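Local coordinates for protein 2-hydroxyisobutanoyl-CoA mutase large subunit (Aquincola tertiaricarbonis, PDB 4R3U) that catalyses, together with a small cobalamin-binding subunit, the interconversion of 2-hydroxyisobutyryl-CoA and (S)-3-hydroxybutyryl-CoA, at residues 289-294 and 330-335; 316-321 and 335-340; 516-521 and 549-555. One frame throughout, in Å; residues are numbered along the deposited sequence.

Contact 1 of 3, residues 289-294 and 330-335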
loop_
_atom_site.group_PDB
_atom_site.type_symbol
_atom_site.label_atom_id
_atom_site.label_comp_id
_atom_site.label_asym_id
_atom_site.label_seq_id
_atom_site.Cartn_x
_atom_site.Cartn_y
_atom_site.Cartn_z
ATOM N N VAL A 289 7.097 6.809 -40.386
ATOM C CA VAL A 289 7.058 6.617 -38.929
ATOM C C VAL A 289 6.018 7.500 -38.239
ATOM O O VAL A 289 5.290 7.018 -37.370
ATOM C CB VAL A 289 8.444 6.759 -38.242
ATOM C CG1 VAL A 289 8.488 5.956 -36.949
ATOM C CG2 VAL A 289 9.591 6.367 -39.171
ATOM N N ASP A 290 5.931 8.780 -38.637
ATOM C CA ASP A 290 5.004 9.734 -38.018
ATOM C C ASP A 290 3.507 9.488 -38.316
ATOM O O ASP A 290 2.645 10.042 -37.629
ATOM C CB ASP A 290 5.461 11.190 -38.239
ATOM C CG ASP A 290 6.802 11.539 -37.602
ATOM O OD1 ASP A 290 7.074 11.061 -36.490
ATOM O OD2 ASP A 290 7.551 12.346 -38.193
ATOM N N GLU A 291 3.201 8.612 -39.293
ATOM C CA GLU A 291 1.818 8.249 -39.616
ATOM C C GLU A 291 1.258 7.237 -38.592
ATOM O O GLU A 291 0.039 7.081 -38.524
ATOM C CB GLU A 291 1.721 7.624 -41.021
ATOM C CG GLU A 291 2.001 8.541 -42.200
ATOM C CD GLU A 291 1.691 7.892 -43.539
ATOM O OE1 GLU A 291 2.627 7.747 -44.362
ATOM O OE2 GLU A 291 0.516 7.507 -43.755
ATOM N N PHE A 292 2.126 6.511 -37.841
ATOM C CA PHE A 292 1.681 5.446 -36.929
ATOM C C PHE A 292 2.314 5.447 -35.546
ATOM O O PHE A 292 1.638 5.072 -34.584
ATOM C CB PHE A 292 1.815 4.057 -37.606
ATOM C CG PHE A 292 3.238 3.588 -37.818
ATOM C CD1 PHE A 292 3.951 3.967 -38.953
ATOM C CD2 PHE A 292 3.869 2.768 -36.879
ATOM C CE1 PHE A 292 5.272 3.549 -39.138
ATOM C CE2 PHE A 292 5.192 2.355 -37.064
ATOM C CZ PHE A 292 5.885 2.755 -38.190
ATOM N N ALA A 293 3.593 5.870 -35.420
ATOM C CA ALA A 293 4.286 5.937 -34.126
ATOM C C ALA A 293 3.510 6.656 -33.013
ATOM O O ALA A 293 3.489 6.124 -31.883
ATOM C CB ALA A 293 5.674 6.501 -34.273
ATOM N N PRO A 294 2.783 7.782 -33.289
ATOM C CA PRO A 294 2.003 8.429 -32.210
ATOM C C PRO A 294 0.967 7.520 -31.532
ATOM O O PRO A 294 0.702 7.684 -30.341
ATOM C CB PRO A 294 1.315 9.594 -32.927
ATOM C CG PRO A 294 2.157 9.881 -34.096
ATOM C CD PRO A 294 2.679 8.560 -34.542
ATOM N N ALA A 330 11.939 10.208 -36.476
ATOM C CA ALA A 330 10.600 10.754 -36.242
ATOM C C ALA A 330 10.699 12.266 -36.028
ATOM O O ALA A 330 11.693 12.750 -35.467
ATOM C CB ALA A 330 9.955 10.086 -35.029
ATOM N N ARG A 331 9.709 13.015 -36.552
ATOM C CA ARG A 331 9.666 14.472 -36.428
ATOM C C ARG A 331 8.460 14.971 -35.619
ATOM O O ARG A 331 8.477 16.114 -35.155
ATOM C CB ARG A 331 9.779 15.138 -37.803
ATOM C CG ARG A 331 10.984 14.636 -38.561
ATOM C CD ARG A 331 11.349 15.447 -39.750
ATOM N NE ARG A 331 12.505 14.904 -40.455
ATOM C CZ ARG A 331 13.751 14.863 -39.980
ATOM N NH1 ARG A 331 14.027 15.333 -38.767
ATOM N NH2 ARG A 331 14.738 14.389 -40.731
ATOM N N ASN A 332 7.428 14.116 -35.448
ATOM C CA ASN A 332 6.224 14.411 -34.678
ATOM C C ASN A 332 6.539 14.039 -33.226
ATOM O O ASN A 332 6.901 12.884 -32.969
ATOM C CB ASN A 332 5.004 13.607 -35.218
ATOM C CG ASN A 332 3.647 13.845 -34.550
ATOM O OD1 ASN A 332 3.529 14.270 -33.392
ATOM N ND2 ASN A 332 2.581 13.511 -35.267
ATOM N N PRO A 333 6.414 15.003 -32.272
ATOM C CA PRO A 333 6.743 14.708 -30.863
ATOM C C PRO A 333 5.988 13.534 -30.251
ATOM O O PRO A 333 6.567 12.821 -29.422
ATOM C CB PRO A 333 6.454 16.026 -30.139
ATOM C CG PRO A 333 5.558 16.782 -31.060
ATOM C CD PRO A 333 6.007 16.414 -32.437
ATOM N N GLU A 334 4.728 13.299 -30.702
ATOM C CA GLU A 334 3.856 12.188 -30.265
ATOM C C GLU A 334 4.430 10.822 -30.635
ATOM O O GLU A 334 4.120 9.821 -29.976
ATOM C CB GLU A 334 2.441 12.315 -30.835
ATOM C CG GLU A 334 1.717 13.606 -30.487
ATOM C CD GLU A 334 0.241 13.535 -30.809
ATOM O OE1 GLU A 334 -0.109 13.080 -31.921
ATOM O OE2 GLU A 334 -0.569 13.899 -29.927
ATOM N N SER A 335 5.286 10.776 -31.661
ATOM C CA SER A 335 5.983 9.562 -32.096
ATOM C C SER A 335 7.056 9.158 -31.064
ATOM O O SER A 335 7.476 8.010 -31.031
ATOM C CB SER A 335 6.670 9.816 -33.430
ATOM O OG SER A 335 5.721 9.962 -34.466
#
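The carboxylate of D290 reaches across to the backbone and hydroxyl groups of residues 330-335. Its CG lies anti to the carbonyl carbon, beside the backbone N (chi1 -63°), and from there the carboxylate faces the amides of R331 and N332. OD2 turns its syn lone pair to the amide of R331, with N at 2.8 Å and an N-H...O angle of 158°. OD1 takes the hydroxyl of S335 on its anti side, OG 2.7 Å away, and also receives a weak bond from N332 N at 3.2 Å. An aspartate suits this place because its two oxygens can serve several donors from a short, stiff stem.

Both segments lie in loops that lead from a helix of the TIM barrel into the next strand, so the contact joins neighbouring connections at the N-terminal side of the strands, near the bound CoA ester. N332 makes an Asx turn, its OD1 accepting from E334 N at 3.1 Å, while its side chain crosses that of P294 at about a right angle, ND2 lying 3.8 Å from P294 CG. The ring also lays CB against E334 CB at 3.6 Å and CD close to S335 OG. P294 CA makes a CH...O contact with E334 O, 3.4 Å away and 165° at the hydrogen. The small methyl of A293 fits closely beside S335 CB.

Contact 2 of 3, residues 316-321 and 335-340. With 3KK (S-{(3R,5R,9R)-1-[(2R,3S,4R,5R)-5-(6-amino-9H-purin-9-yl)-4-hydroxy-3-(phosphonooxy)tetrahydrofuran-2-yl]-3,5,9-trihydroxy-8,8-dimethyl-3,5-dioxido-10,14-dioxo-2,4,6-trioxa-11,15-diaza-3lambda~5~,5lambda~5~-diphosphaheptadecan-17-yl} 2-hydroxy-2-methylpropanethioate), chain F.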
loop_
_atom_site.group_PDB
_atom_site.type_symbol
_atom_site.label_atom_id
_atom_site.label_comp_id
_atom_site.label_asym_id
_atom_site.label_seq_id
_atom_site.Cartn_x
_atom_site.Cartn_y
_atom_site.Cartn_z
ATOM N N LEU A 316 12.449 3.428 -19.809
ATOM C CA LEU A 316 11.732 2.982 -21.017
ATOM C C LEU A 316 11.275 4.167 -21.848
ATOM O O LEU A 316 11.488 4.172 -23.055
ATOM C CB LEU A 316 10.510 2.118 -20.633
ATOM C CG LEU A 316 10.801 0.648 -20.406
ATOM C CD1 LEU A 316 9.744 0.019 -19.535
ATOM C CD2 LEU A 316 10.955 -0.082 -21.728
ATOM N N ARG A 317 10.674 5.192 -21.204
ATOM C CA ARG A 317 10.205 6.402 -21.881
ATOM C C ARG A 317 11.336 7.141 -22.553
ATOM O O ARG A 317 11.142 7.630 -23.671
ATOM C CB ARG A 317 9.466 7.330 -20.917
ATOM C CG ARG A 317 7.969 7.061 -20.842
ATOM C CD ARG A 317 7.182 8.255 -20.328
ATOM N NE ARG A 317 7.583 8.601 -18.963
ATOM C CZ ARG A 317 7.002 8.138 -17.862
ATOM N NH1 ARG A 317 5.925 7.368 -17.945
ATOM N NH2 ARG A 317 7.470 8.468 -16.671
ATOM N N ARG A 318 12.517 7.230 -21.880
ATOM C CA ARG A 318 13.711 7.923 -22.393
ATOM C C ARG A 318 14.318 7.181 -23.581
ATOM O O ARG A 318 14.631 7.808 -24.593
ATOM C CB ARG A 318 14.755 8.144 -21.278
ATOM C CG ARG A 318 15.965 8.990 -21.708
ATOM C CD ARG A 318 16.534 9.759 -20.550
ATOM N NE ARG A 318 17.510 8.978 -19.803
ATOM C CZ ARG A 318 17.852 9.196 -18.537
ATOM N NH1 ARG A 318 18.793 8.461 -17.968
ATOM N NH2 ARG A 318 17.263 10.154 -17.834
ATOM N N CYS A 319 14.479 5.845 -23.450
ATOM C CA CYS A 319 15.016 4.938 -24.471
ATOM C C CYS A 319 14.148 4.972 -25.726
ATOM O O CYS A 319 14.664 5.135 -26.835
ATOM C CB CYS A 319 15.144 3.522 -23.913
ATOM S SG CYS A 319 16.420 3.336 -22.643
ATOM N N TYR A 320 12.824 4.887 -25.526
ATOM C CA TYR A 320 11.836 4.946 -26.585
ATOM C C TYR A 320 11.924 6.255 -27.357
ATOM O O TYR A 320 11.943 6.211 -28.587
ATOM C CB TYR A 320 10.420 4.761 -26.018
ATOM C CG TYR A 320 9.336 4.915 -27.067
ATOM C CD1 TYR A 320 9.115 3.923 -28.021
ATOM C CD2 TYR A 320 8.536 6.055 -27.109
ATOM C CE1 TYR A 320 8.111 4.051 -28.982
ATOM C CE2 TYR A 320 7.531 6.194 -28.061
ATOM C CZ TYR A 320 7.326 5.190 -28.998
ATOM O OH TYR A 320 6.344 5.324 -29.939
ATOM N N ALA A 321 11.977 7.414 -26.641
ATOM C CA ALA A 321 12.097 8.733 -27.276
ATOM C C ALA A 321 13.337 8.793 -28.172
ATOM O O ALA A 321 13.217 9.159 -29.354
ATOM C CB ALA A 321 12.165 9.820 -26.231
ATOM N N SER A 335 5.286 10.776 -31.661
ATOM C CA SER A 335 5.983 9.562 -32.096
ATOM C C SER A 335 7.056 9.158 -31.064
ATOM O O SER A 335 7.476 8.010 -31.031
ATOM C CB SER A 335 6.670 9.816 -33.430
ATOM O OG SER A 335 5.721 9.962 -34.466
ATOM N N MET A 336 7.522 10.126 -30.258
ATOM C CA MET A 336 8.567 9.910 -29.267
ATOM C C MET A 336 8.011 9.742 -27.835
ATOM O O MET A 336 8.757 9.296 -26.951
ATOM C CB MET A 336 9.641 11.015 -29.375
ATOM C CG MET A 336 10.230 11.136 -30.781
ATOM S SD MET A 336 10.979 12.746 -31.102
ATOM C CE MET A 336 10.187 13.147 -32.591
ATOM N N ARG A 337 6.702 10.047 -27.614
ATOM C CA ARG A 337 6.094 9.864 -26.296
ATOM C C ARG A 337 5.472 8.481 -26.067
ATOM O O ARG A 337 4.477 8.123 -26.705
ATOM C CB ARG A 337 5.229 11.053 -25.796
ATOM C CG ARG A 337 4.008 11.417 -26.624
ATOM C CD ARG A 337 2.705 10.902 -26.035
ATOM N NE ARG A 337 1.588 10.958 -26.999
ATOM C CZ ARG A 337 1.319 10.018 -27.912
ATOM N NH1 ARG A 337 2.093 8.946 -28.022
ATOM N NH2 ARG A 337 0.276 10.147 -28.723
ATOM N N LEU A 338 6.101 7.695 -25.165
ATOM C CA LEU A 338 5.668 6.353 -24.801
ATOM C C LEU A 338 4.450 6.429 -23.903
ATOM O O LEU A 338 4.476 7.102 -22.875
ATOM C CB LEU A 338 6.822 5.572 -24.108
ATOM C CG LEU A 338 6.589 4.096 -23.765
ATOM C CD1 LEU A 338 7.840 3.281 -23.982
ATOM C CD2 LEU A 338 6.106 3.930 -22.321
ATOM N N ARG A 339 3.389 5.748 -24.310
ATOM C CA ARG A 339 2.142 5.626 -23.561
ATOM C C ARG A 339 2.079 4.146 -23.195
ATOM O O ARG A 339 2.418 3.298 -24.037
ATOM C CB ARG A 339 0.894 6.027 -24.399
ATOM C CG ARG A 339 0.846 7.488 -24.876
ATOM C CD ARG A 339 -0.301 7.701 -25.840
ATOM N NE ARG A 339 -0.254 6.707 -26.916
ATOM C CZ ARG A 339 -1.309 6.178 -27.523
ATOM N NH1 ARG A 339 -2.536 6.560 -27.197
ATOM N NH2 ARG A 339 -1.145 5.268 -28.463
ATOM N N PHE A 340 1.696 3.829 -21.936
ATOM C CA PHE A 340 1.641 2.438 -21.490
ATOM C C PHE A 340 0.540 2.100 -20.495
ATOM O O PHE A 340 0.152 2.932 -19.669
ATOM C CB PHE A 340 3.023 1.931 -20.993
ATOM C CG PHE A 340 3.451 2.372 -19.608
ATOM C CD1 PHE A 340 3.972 3.649 -19.391
ATOM C CD2 PHE A 340 3.393 1.491 -18.529
ATOM C CE1 PHE A 340 4.419 4.035 -18.118
ATOM C CE2 PHE A 340 3.803 1.895 -17.249
ATOM C CZ PHE A 340 4.324 3.155 -17.056
HETATM C C4 3KK F . -3.199 -12.126 -20.126
HETATM C C3 3KK F . -3.306 -10.877 -19.258
HETATM C C2 3KK F . -2.257 -10.911 -18.149
HETATM O O3 3KK F . -4.598 -10.876 -18.673
HETATM C C1 3KK F . -3.137 -9.584 -20.068
HETATM O O1 3KK F . -2.293 -9.468 -20.959
HETATM S S1P 3KK F . -4.259 -8.314 -19.587
HETATM C C2P 3KK F . -3.864 -6.956 -20.725
HETATM C C3P 3KK F . -4.923 -5.885 -20.644
HETATM N N4P 3KK F . -4.510 -4.781 -21.500
HETATM C C5P 3KK F . -4.950 -3.532 -21.314
HETATM O O5P 3KK F . -5.744 -3.196 -20.429
HETATM C C6P 3KK F . -4.366 -2.538 -22.322
HETATM C C7P 3KK F . -4.974 -1.150 -22.184
HETATM N N8P 3KK F . -4.313 -0.214 -23.101
HETATM C C9P 3KK F . -4.801 1.020 -23.304
HETATM O O9P 3KK F . -5.833 1.422 -22.763
HETATM C CAP 3KK F . -4.054 1.886 -24.359
HETATM O OAP 3KK F . -3.579 1.097 -25.471
HETATM C CBP 3KK F . -3.012 2.916 -23.806
HETATM C CDP 3KK F . -2.543 3.844 -24.937
HETATM C CEP 3KK F . -1.776 2.216 -23.231
HETATM C CCP 3KK F . -3.640 3.823 -22.726
HETATM O O6A 3KK F . -4.850 4.395 -23.252
HETATM P P2A 3KK F . -5.997 5.049 -22.379
HETATM O O4A 3KK F . -6.263 4.212 -21.200
HETATM O O5A 3KK F . -7.119 5.367 -23.295
HETATM O O3A 3KK F . -5.246 6.395 -21.869
HETATM P P1A 3KK F . -4.769 7.679 -22.775
HETATM O O1A 3KK F . -4.689 7.359 -24.225
HETATM O O2A 3KK F . -3.581 8.251 -22.120
HETATM O O5B 3KK F . -6.042 8.638 -22.441
HETATM C C5B 3KK F . -7.242 8.686 -23.245
HETATM C C4B 3KK F . -7.426 10.095 -23.837
HETATM O O4B 3KK F . -7.237 11.137 -22.832
HETATM C C3B 3KK F . -6.409 10.365 -24.942
HETATM O O3B 3KK F . -7.063 11.144 -25.972
HETATM P P3B 3KK F . -7.403 10.566 -27.442
HETATM O O8A 3KK F . -6.064 10.211 -27.963
HETATM O O7A 3KK F . -8.314 9.439 -27.155
HETATM O O9A 3KK F . -8.050 11.736 -28.085
HETATM C C2B 3KK F . -5.338 11.183 -24.243
HETATM O O2B 3KK F . -4.622 12.023 -25.157
HETATM C C1B 3KK F . -6.152 11.992 -23.253
HETATM N N9A 3KK F . -5.359 12.389 -22.051
HETATM C C8A 3KK F . -4.814 11.613 -21.116
HETATM N N7A 3KK F . -4.194 12.396 -20.237
HETATM C C5A 3KK F . -4.372 13.669 -20.609
HETATM C C4A 3KK F . -5.106 13.659 -21.739
HETATM N N3A 3KK F . -5.457 14.814 -22.365
HETATM C C2A 3KK F . -5.068 16.062 -21.829
HETATM N N1A 3KK F . -4.299 16.022 -20.633
HETATM C C6A 3KK F . -3.964 14.840 -20.074
HETATM N N6A 3KK F . -3.238 14.789 -18.956
HETATM O O HOH W 1 8.717 8.503 -24.565
#
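L338 plugs the groove between R317 and Y320 on helix 306-327, in the beta-alpha-beta unit of the TIM barrel where this helix packs against the chain that returns to strand 340-344. With CG anti to its backbone N (chi1 -175°), L338 puts CD1 3.6 Å from Y320 CB, while its own CB sits 3.5 Å from Y320 CD2. On the other flank L338 CB lies 3.8 Å from R317 CG, the two side chains crossing at about a right angle. The branched leucine thus touches both neighbours, CD1 against Y320 and CD2 3.9 Å from R317 CG, and its apolar bulk also meets F298 of strand 298-302.

The Y320 ring also passes close by the backbone of 335-337, CD2 lying 3.3 Å from M336 O. With an alanine here in place of the tyrosine, L338 would probably lose the ring carbons against its CB and CD1, leaving a gap beside the M336 carbonyl.

R317 is useful for its length: the aliphatic part covers L338, then the chain bends at chi3 (-62°) and carries the guanidinium to the carbonyl oxygens of T83 and G371. On the way NH1 meets the edge of the F340 ring, 3.7 Å from CE1, with the two planes 35° apart. R339 points the other way, into the CoA pocket, where a ligand methyl (CDP) lies over one guanidinium face, 3.5 Å from NH1. Between helix and loop, one water accepts from L338 N at 2.8 Å and donates to R317 O and M336 O.

Contact 3 of 3, residues 516-521 and 549-555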
loop_
_atom_site.group_PDB
_atom_site.type_symbol
_atom_site.label_atom_id
_atom_site.label_comp_id
_atom_site.label_asym_id
_atom_site.label_seq_id
_atom_site.Cartn_x
_atom_site.Cartn_y
_atom_site.Cartn_z
ATOM N N ARG A 516 -26.470 -17.765 -42.014
ATOM C CA ARG A 516 -25.655 -17.067 -43.001
ATOM C C ARG A 516 -25.765 -17.589 -44.434
ATOM O O ARG A 516 -26.256 -18.707 -44.672
ATOM C CB ARG A 516 -24.181 -17.012 -42.549
ATOM C CG ARG A 516 -23.381 -18.259 -42.915
ATOM C CD ARG A 516 -22.052 -18.285 -42.208
ATOM N NE ARG A 516 -21.326 -19.506 -42.535
ATOM C CZ ARG A 516 -20.220 -19.911 -41.926
ATOM N NH1 ARG A 516 -19.701 -19.200 -40.934
ATOM N NH2 ARG A 516 -19.628 -21.033 -42.298
ATOM N N ASP A 517 -25.289 -16.751 -45.388
ATOM C CA ASP A 517 -25.193 -17.062 -46.813
ATOM C C ASP A 517 -23.880 -17.821 -46.973
ATOM O O ASP A 517 -22.820 -17.200 -47.077
ATOM C CB ASP A 517 -25.195 -15.770 -47.662
ATOM C CG ASP A 517 -25.251 -15.957 -49.170
ATOM O OD1 ASP A 517 -25.169 -17.118 -49.637
ATOM O OD2 ASP A 517 -25.355 -14.944 -49.882
ATOM N N GLU A 518 -23.956 -19.169 -46.926
ATOM C CA GLU A 518 -22.803 -20.071 -46.994
ATOM C C GLU A 518 -21.912 -19.852 -48.227
ATOM O O GLU A 518 -20.689 -19.734 -48.086
ATOM C CB GLU A 518 -23.255 -21.541 -46.876
ATOM C CG GLU A 518 -22.209 -22.452 -46.251
ATOM C CD GLU A 518 -21.678 -22.048 -44.882
ATOM O OE1 GLU A 518 -22.482 -21.640 -44.012
ATOM O OE2 GLU A 518 -20.449 -22.160 -44.679
ATOM N N ALA A 519 -22.542 -19.765 -49.416
ATOM C CA ALA A 519 -21.891 -19.544 -50.706
ATOM C C ALA A 519 -21.046 -18.267 -50.705
ATOM O O ALA A 519 -19.879 -18.340 -51.085
ATOM C CB ALA A 519 -22.937 -19.490 -51.813
ATOM N N LYS A 520 -21.620 -17.120 -50.240
ATOM C CA LYS A 520 -20.955 -15.813 -50.163
ATOM C C LYS A 520 -19.788 -15.820 -49.163
ATOM O O LYS A 520 -18.732 -15.269 -49.475
ATOM C CB LYS A 520 -21.966 -14.697 -49.855
ATOM C CG LYS A 520 -21.400 -13.283 -49.967
ATOM C CD LYS A 520 -22.453 -12.276 -50.449
ATOM C CE LYS A 520 -22.078 -10.816 -50.232
ATOM N NZ LYS A 520 -20.812 -10.399 -50.909
ATOM N N VAL A 521 -19.964 -16.464 -47.983
ATOM C CA VAL A 521 -18.928 -16.590 -46.963
ATOM C C VAL A 521 -17.756 -17.458 -47.494
ATOM O O VAL A 521 -16.590 -17.068 -47.357
ATOM C CB VAL A 521 -19.507 -17.082 -45.590
ATOM C CG1 VAL A 521 -18.400 -17.441 -44.572
ATOM C CG2 VAL A 521 -20.456 -16.049 -44.991
ATOM N N ALA A 549 -20.619 -11.011 -42.599
ATOM C CA ALA A 549 -21.328 -12.027 -43.364
ATOM C C ALA A 549 -21.724 -13.285 -42.555
ATOM O O ALA A 549 -22.503 -14.113 -43.039
ATOM C CB ALA A 549 -20.523 -12.385 -44.608
ATOM N N GLY A 550 -21.211 -13.391 -41.339
ATOM C CA GLY A 550 -21.483 -14.507 -40.442
ATOM C C GLY A 550 -20.357 -15.520 -40.304
ATOM O O GLY A 550 -20.578 -16.616 -39.776
ATOM N N ALA A 551 -19.131 -15.161 -40.765
ATOM C CA ALA A 551 -17.962 -16.034 -40.638
ATOM C C ALA A 551 -17.541 -16.095 -39.175
ATOM O O ALA A 551 -17.644 -15.103 -38.430
ATOM C CB ALA A 551 -16.804 -15.499 -41.473
ATOM N N THR A 552 -17.073 -17.270 -38.762
ATOM C CA THR A 552 -16.568 -17.474 -37.408
ATOM C C THR A 552 -15.066 -17.271 -37.453
ATOM O O THR A 552 -14.485 -17.239 -38.541
ATOM C CB THR A 552 -16.964 -18.848 -36.854
ATOM O OG1 THR A 552 -16.261 -19.860 -37.574
ATOM C CG2 THR A 552 -18.465 -19.100 -36.896
ATOM N N MET A 553 -14.434 -17.124 -36.277
ATOM C CA MET A 553 -12.989 -16.973 -36.169
ATOM C C MET A 553 -12.292 -18.218 -36.769
ATOM O O MET A 553 -11.331 -18.078 -37.524
ATOM C CB MET A 553 -12.604 -16.796 -34.692
ATOM C CG MET A 553 -11.116 -16.730 -34.475
ATOM S SD MET A 553 -10.688 -16.837 -32.764
ATOM C CE MET A 553 -10.999 -15.213 -32.255
ATOM N N GLY A 554 -12.815 -19.400 -36.416
ATOM C CA GLY A 554 -12.375 -20.701 -36.905
ATOM C C GLY A 554 -12.409 -20.811 -38.412
ATOM O O GLY A 554 -11.459 -21.325 -38.999
ATOM N N ASP A 555 -13.478 -20.296 -39.055
ATOM C CA ASP A 555 -13.604 -20.305 -40.532
ATOM C C ASP A 555 -12.396 -19.585 -41.159
ATOM O O ASP A 555 -11.731 -20.144 -42.036
ATOM C CB ASP A 555 -14.896 -19.591 -41.001
ATOM C CG ASP A 555 -16.229 -20.242 -40.689
ATOM O OD1 ASP A 555 -16.306 -21.485 -40.708
ATOM O OD2 ASP A 555 -17.210 -19.508 -40.496
#
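A549 sets its methyl against V521, CB lying 3.7 Å from V521 CG2, and a side chain this small lets the end of helix 540-549 come close to helix 518-532. G550 follows with positive phi (104°) in a Schellman motif. A side chain here would be jammed against the preceding carbonyl oxygen and would collide with R516 CB, so glycine is the fitting residue. Its carbonyl oxygen accepts from R516 NH1 at 3.0 Å; the oxygen lies in the guanidinium plane, although the donor stands 38° above the carbonyl plane. A551 adds a second small methyl, CB 4.0 Å from V521 CG1, and that same CG1 covers the centre of one face of the R516 guanidinium.

T552 is the N-cap of helix 553-564 and forms a capping box with D555: its OG1 accepts from D555 N at 3.2 Å, and its own N donates to D555 OD2 at 2.8 Å. The hydroxyl is also bonded to D138, in the loop after helix 131-135. The contact packs the turn between helices 540-549 and 553-564 against the start of helix 518-532, among the C-terminal helices, away from the substrate and cobalamin sites.

D555, in the first turn of the helix, shares its OD2 between T552 N and R516 NH1. The arginine nitrogen comes in on the syn side at a short 2.5 Å, in a salt bridge whose flat groups stand 58° apart. R516 meanwhile grips E518 side-on, NE to OE1 and NH2 to OE2, both at 2.8 Å.

How the contacts relate
Following the chain from its N terminus, 289-294 comes first, ahead of strand 298-302. Helix 306-327 supplies 316-321, after which the loop 330-335 closes contact 1 and 335-340 closes contact 2. The two contacts cross along the sequence, share S335, and lie about 11 Å apart between centres. They touch through a probable hydrogen bond from R337 NH2 to P294 O. Together they tie two successive connections of the TIM barrel to the helix between them, beside the CoA pocket. Contact 3 follows in series near the C-terminal end, joining the start of helix 518-532 to the turn before helix 553-564, its centre about 38 Å from that of contact 1 and about 41 Å from contact 2's.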